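Local coordinates for protein quinone oxidoreductase 1 (Escherichia coli, PDB 1QOR) that catalyses the NADPH-dependent reduction of quinones to 1,4-benzosemiquinones, working as a homodimer of the zinc-containing alcohol dehydrogenase family, at residues V86-A91 with A120-G125; V33-I38 with T63-I68. One frame throughout, in Å; residues are numbered along the deposited sequence.

Contact 1 of 2, residues V86-A91 with A120-G125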
loop_
_atom_site.group_PDB
_atom_site.type_symbol
_atom_site.label_atom_id
_atom_site.label_comp_id
_atom_site.label_asym_id
_atom_site.label_seq_id
_atom_site.Cartn_x
_atom_site.Cartn_y
_atom_site.Cartn_z
ATOM N N VAL A 86 -32.142 4.915 -7.326
ATOM C CA VAL A 86 -31.420 4.397 -6.173
ATOM C C VAL A 86 -30.228 5.339 -5.994
ATOM O O VAL A 86 -29.671 5.873 -6.970
ATOM C CB VAL A 86 -30.636 3.037 -6.376
ATOM C CG1 VAL A 86 -30.917 2.063 -5.248
ATOM C CG2 VAL A 86 -30.668 2.499 -7.775
ATOM N N TYR A 87 -29.729 5.404 -4.778
ATOM C CA TYR A 87 -28.540 6.193 -4.525
ATOM C C TYR A 87 -27.780 5.550 -3.369
ATOM O O TYR A 87 -28.389 4.911 -2.490
ATOM C CB TYR A 87 -28.885 7.660 -4.240
ATOM C CG TYR A 87 -29.917 7.860 -3.184
ATOM C CD1 TYR A 87 -29.566 7.984 -1.844
ATOM C CD2 TYR A 87 -31.267 7.932 -3.534
ATOM C CE1 TYR A 87 -30.550 8.177 -0.874
ATOM C CE2 TYR A 87 -32.247 8.123 -2.586
ATOM C CZ TYR A 87 -31.895 8.249 -1.255
ATOM O OH TYR A 87 -32.928 8.443 -0.331
ATOM N N ALA A 88 -26.449 5.676 -3.409
ATOM C CA ALA A 88 -25.559 5.116 -2.381
ATOM C C ALA A 88 -24.753 6.191 -1.636
ATOM O O ALA A 88 -24.194 5.938 -0.546
ATOM C CB ALA A 88 -24.582 4.150 -3.036
ATOM N N GLN A 89 -24.674 7.381 -2.231
ATOM C CA GLN A 89 -23.836 8.448 -1.674
ATOM C C GLN A 89 -24.562 9.763 -1.426
ATOM O O GLN A 89 -24.149 10.785 -1.936
ATOM C CB GLN A 89 -22.681 8.711 -2.659
ATOM C CG GLN A 89 -21.829 7.498 -2.967
ATOM C CD GLN A 89 -21.175 7.580 -4.341
ATOM O OE1 GLN A 89 -21.863 7.544 -5.395
ATOM N NE2 GLN A 89 -19.843 7.712 -4.348
ATOM N N SER A 90 -25.656 9.758 -0.688
ATOM C CA SER A 90 -26.346 11.002 -0.472
ATOM C C SER A 90 -25.741 11.608 0.782
ATOM O O SER A 90 -24.967 10.955 1.480
ATOM C CB SER A 90 -27.817 10.717 -0.209
ATOM O OG SER A 90 -27.964 10.121 1.076
ATOM N N ALA A 91 -26.099 12.856 1.084
ATOM C CA ALA A 91 -25.672 13.456 2.327
ATOM C C ALA A 91 -26.288 12.527 3.393
ATOM O O ALA A 91 -27.264 11.844 3.113
ATOM C CB ALA A 91 -26.305 14.822 2.444
ATOM N N ALA A 120 -30.777 -3.264 -1.323
ATOM C CA ALA A 120 -30.051 -4.354 -0.693
ATOM C C ALA A 120 -28.637 -4.481 -1.323
ATOM O O ALA A 120 -27.702 -5.068 -0.736
ATOM C CB ALA A 120 -30.828 -5.688 -0.905
ATOM N N SER A 121 -28.447 -3.857 -2.477
ATOM C CA SER A 121 -27.221 -4.106 -3.189
ATOM C C SER A 121 -26.523 -2.978 -3.886
ATOM O O SER A 121 -25.474 -3.223 -4.498
ATOM C CB SER A 121 -27.580 -5.112 -4.283
ATOM O OG SER A 121 -28.500 -4.480 -5.182
ATOM N N PHE A 122 -27.085 -1.776 -3.875
ATOM C CA PHE A 122 -26.430 -0.684 -4.607
ATOM C C PHE A 122 -25.048 -0.238 -4.042
ATOM O O PHE A 122 -24.034 -0.306 -4.734
ATOM C CB PHE A 122 -27.391 0.502 -4.807
ATOM C CG PHE A 122 -26.971 1.436 -5.924
ATOM C CD1 PHE A 122 -26.811 0.960 -7.228
ATOM C CD2 PHE A 122 -26.704 2.782 -5.662
ATOM C CE1 PHE A 122 -26.389 1.813 -8.257
ATOM C CE2 PHE A 122 -26.283 3.640 -6.686
ATOM C CZ PHE A 122 -26.128 3.156 -7.980
ATOM N N LEU A 123 -25.005 0.190 -2.785
ATOM C CA LEU A 123 -23.742 0.599 -2.171
ATOM C C LEU A 123 -22.772 -0.595 -2.120
ATOM O O LEU A 123 -21.632 -0.489 -2.519
ATOM C CB LEU A 123 -23.983 1.127 -0.740
ATOM C CG LEU A 123 -22.813 1.889 -0.086
ATOM C CD1 LEU A 123 -23.316 2.923 0.957
ATOM C CD2 LEU A 123 -21.879 0.900 0.571
ATOM N N LYS A 124 -23.241 -1.742 -1.629
ATOM C CA LYS A 124 -22.391 -2.915 -1.528
ATOM C C LYS A 124 -21.939 -3.457 -2.914
ATOM O O LYS A 124 -20.781 -3.906 -3.072
ATOM C CB LYS A 124 -23.123 -3.985 -0.728
ATOM C CG LYS A 124 -23.416 -3.613 0.725
ATOM C CD LYS A 124 -24.494 -4.564 1.322
ATOM C CE LYS A 124 -25.192 -3.997 2.584
ATOM N NZ LYS A 124 -26.089 -2.762 2.382
ATOM N N GLY A 125 -22.800 -3.366 -3.930
ATOM C CA GLY A 125 -22.430 -3.876 -5.250
ATOM C C GLY A 125 -21.408 -2.983 -5.931
ATOM O O GLY A 125 -20.511 -3.456 -6.663
#

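Contact 2 of 2, residues V33-I38 with T63-I68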
loop_
_atom_site.group_PDB
_atom_site.type_symbol
_atom_site.label_atom_id
_atom_site.label_comp_id
_atom_site.label_asym_id
_atom_site.label_seq_id
_atom_site.Cartn_x
_atom_site.Cartn_y
_atom_site.Cartn_z
ATOM N N VAL A 33 -36.717 12.461 -2.972
ATOM C CA VAL A 33 -37.168 11.083 -3.165
ATOM C C VAL A 33 -37.979 10.547 -2.017
ATOM O O VAL A 33 -37.647 10.768 -0.857
ATOM C CB VAL A 33 -35.939 10.147 -3.392
ATOM C CG1 VAL A 33 -36.332 8.682 -3.414
ATOM C CG2 VAL A 33 -35.209 10.549 -4.669
ATOM N N GLU A 34 -39.106 9.936 -2.335
ATOM C CA GLU A 34 -39.912 9.329 -1.296
ATOM C C GLU A 34 -39.306 7.925 -1.237
ATOM O O GLU A 34 -39.423 7.150 -2.218
ATOM C CB GLU A 34 -41.361 9.204 -1.724
ATOM C CG GLU A 34 -42.153 10.479 -1.854
ATOM C CD GLU A 34 -43.522 10.173 -2.458
ATOM O OE1 GLU A 34 -44.315 9.413 -1.825
ATOM O OE2 GLU A 34 -43.767 10.620 -3.610
ATOM N N ASN A 35 -38.651 7.603 -0.122
ATOM C CA ASN A 35 -37.976 6.326 0.031
ATOM C C ASN A 35 -38.937 5.165 0.235
ATOM O O ASN A 35 -39.878 5.276 1.001
ATOM C CB ASN A 35 -36.941 6.411 1.155
ATOM C CG ASN A 35 -35.734 7.324 0.798
ATOM O OD1 ASN A 35 -35.078 7.857 1.693
ATOM N ND2 ASN A 35 -35.445 7.492 -0.483
ATOM N N LYS A 36 -38.702 4.074 -0.497
ATOM C CA LYS A 36 -39.525 2.838 -0.445
ATOM C C LYS A 36 -38.767 1.740 0.275
ATOM O O LYS A 36 -39.365 0.880 0.929
ATOM C CB LYS A 36 -39.825 2.344 -1.857
ATOM C CG LYS A 36 -40.537 3.367 -2.730
ATOM C CD LYS A 36 -41.863 3.617 -2.105
ATOM C CE LYS A 36 -42.635 4.663 -2.826
ATOM N NZ LYS A 36 -43.908 4.861 -2.051
ATOM N N ALA A 37 -37.445 1.748 0.104
ATOM C CA ALA A 37 -36.567 0.779 0.759
ATOM C C ALA A 37 -35.255 1.515 1.100
ATOM O O ALA A 37 -34.754 2.292 0.292
ATOM C CB ALA A 37 -36.321 -0.438 -0.153
ATOM N N ILE A 38 -34.722 1.259 2.292
ATOM C CA ILE A 38 -33.504 1.914 2.793
ATOM C C ILE A 38 -32.420 0.873 3.133
ATOM O O ILE A 38 -32.668 -0.052 3.912
ATOM C CB ILE A 38 -33.847 2.714 4.119
ATOM C CG1 ILE A 38 -34.983 3.720 3.849
ATOM C CG2 ILE A 38 -32.584 3.415 4.720
ATOM C CD1 ILE A 38 -35.580 4.328 5.114
ATOM N N THR A 63 -26.752 6.659 3.795
ATOM C CA THR A 63 -26.547 7.343 2.532
ATOM C C THR A 63 -27.109 6.517 1.372
ATOM O O THR A 63 -26.878 6.887 0.213
ATOM C CB THR A 63 -25.063 7.554 2.219
ATOM O OG1 THR A 63 -24.425 6.276 2.070
ATOM C CG2 THR A 63 -24.402 8.340 3.319
ATOM N N GLU A 64 -27.843 5.433 1.672
ATOM C CA GLU A 64 -28.380 4.546 0.616
ATOM C C GLU A 64 -29.879 4.297 0.670
ATOM O O GLU A 64 -30.408 3.920 1.707
ATOM C CB GLU A 64 -27.700 3.175 0.677
ATOM C CG GLU A 64 -28.054 2.265 -0.493
ATOM C CD GLU A 64 -27.551 0.818 -0.326
ATOM O OE1 GLU A 64 -27.256 0.367 0.804
ATOM O OE2 GLU A 64 -27.436 0.120 -1.352
ATOM N N ALA A 65 -30.571 4.470 -0.450
ATOM C CA ALA A 65 -31.985 4.210 -0.460
ATOM C C ALA A 65 -32.442 4.226 -1.900
ATOM O O ALA A 65 -31.704 4.677 -2.799
ATOM C CB ALA A 65 -32.736 5.241 0.374
ATOM N N ALA A 66 -33.644 3.687 -2.118
ATOM C CA ALA A 66 -34.250 3.604 -3.461
ATOM C C ALA A 66 -35.685 4.070 -3.324
ATOM O O ALA A 66 -36.308 3.858 -2.262
ATOM C CB ALA A 66 -34.209 2.122 -3.984
ATOM N N GLY A 67 -36.212 4.719 -4.358
ATOM C CA GLY A 67 -37.593 5.166 -4.279
ATOM C C GLY A 67 -38.048 5.935 -5.494
ATOM O O GLY A 67 -37.418 5.869 -6.558
ATOM N N ILE A 68 -39.101 6.734 -5.319
ATOM C CA ILE A 68 -39.639 7.531 -6.423
ATOM C C ILE A 68 -39.381 9.009 -6.258
ATOM O O ILE A 68 -39.580 9.582 -5.186
ATOM C CB ILE A 68 -41.164 7.280 -6.646
ATOM C CG1 ILE A 68 -41.396 5.838 -7.093
ATOM C CG2 ILE A 68 -41.689 8.128 -7.804
ATOM C CD1 ILE A 68 -42.075 5.050 -6.050
#

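Contact 1 of 2, residues V86-A91 with A120-G125
The carbonyl oxygen of Ala88 meets CD1 of Leu123 at 3.5 Å and accepts a hydrogen bond from Thr63 OG1, so one buried polar atom is gripped by a hydroxyl and touched by a methyl. Between 86-91 and 120-125 themselves the contact is apolar. With CG anti to its backbone N (chi1 -160°), Phe122 starts its ring toward Val86. CB of Val86 lies over one ring face, offset toward the rim, in a CH-pi contact 4.2 Å from the centroid, while Val86 CG1 packs on Phe122 CB at 3.9 Å. The ring edge meets the backbone: Ala88 N lies in its plane, 3.7 Å from Phe122 CD2. Ala88 CB approaches that same CD2 obliquely at 3.6 Å and also rests on Leu123 CB at 3.8 Å, so that one methyl touches two consecutive helix residues. Leu123 N, which lacks a bond to the preceding helical turn, is hydrogen-bonded to Glu64 OE2 instead. Leu123 also touches the bound NADPH, which places this packing beside the cofactor pocket. Helix 115-135 thus abuts the end of strand 84-87, and helix 273-288 packs against both Val86, through Phe284, and Phe122, through Leu276 and Ser280.

Contact 2 of 2, residues V33-I38 with T63-I68
Chi1 of -58° sets Lys36 CG anti to its carbonyl carbon, 3.8 Å from Gly67 CA, and the bend at chi2 (-64°) turns CD and the rest of the chain toward Ile68. Its aliphatic chain then crosses the Ile68 side chain, although the very close approach of CE to CD1 leaves the details of that fit doubtful. The backbones form an antiparallel ladder. Glu34 and Ile68 are a hydrogen-bonded pair, with Glu34 N to Ile68 O at 2.9 Å and Ile68 N to Glu34 O at 3.1 Å. Asn35 and Gly67 follow as a non-hydrogen-bonded pair, and the register then slips by one residue. Ala66 O receives Lys36 N at 3.0 Å in a nearly straight bond (172°) as well as a weak bond from Ala37 N, the signature of a classic beta bulge. Ala66 N returns a bond to Ala37 O at 3.0 Å, and Ile38 pairs with Ala65 beyond it. Gly67 sits close against the other strand: its CA lies 3.4 Å from Glu34 O in a CA-H...O contact, and a side chain at this place would run into that oxygen. The Asn35 amide lies against Ala65, its CG 3.7 Å from Ala65 CB, with Tyr87 OH close to its amide end. An alanine here would probably leave a gap beside the Ala65 methyl and deprive the Tyr87 hydroxyl of a polar neighbour. The bulge coincides with the corner at Lys36, where the chain passes from strand 30-35 to strand 37-39, so strand 65-72 pairs with both in the GroES-like domain. The polar part of the pairing is carried by main-chain amides and carbonyls, with Ala66 O taking two of the amides, and the side-chain contact between Ile38 and Ala65 is apolar.

How the contacts relate
From the N terminus, after strands 3-6 and 17-20, the chain runs through 33-38, continues into helix 42-49 with its NADP-binding residues, and returns at 63-68, where contact 2 closes that loop. Strand 65-72 then leads on to strand 84-87, its antiparallel neighbour in the same sheet. Contact 1 opens at the end of 84-87 and closes after strands 98-102 and 106-108, when helix 115-135 comes back. The two loops are in series, neither nested nor crossed, yet their centres lie about 10 Å apart and the contacts touch. Thr63 and Glu64 are among the residues that bridge them, as are Asn35 and Tyr87, joining the bulged sheet of contact 2 to the strand end and helix of contact 1.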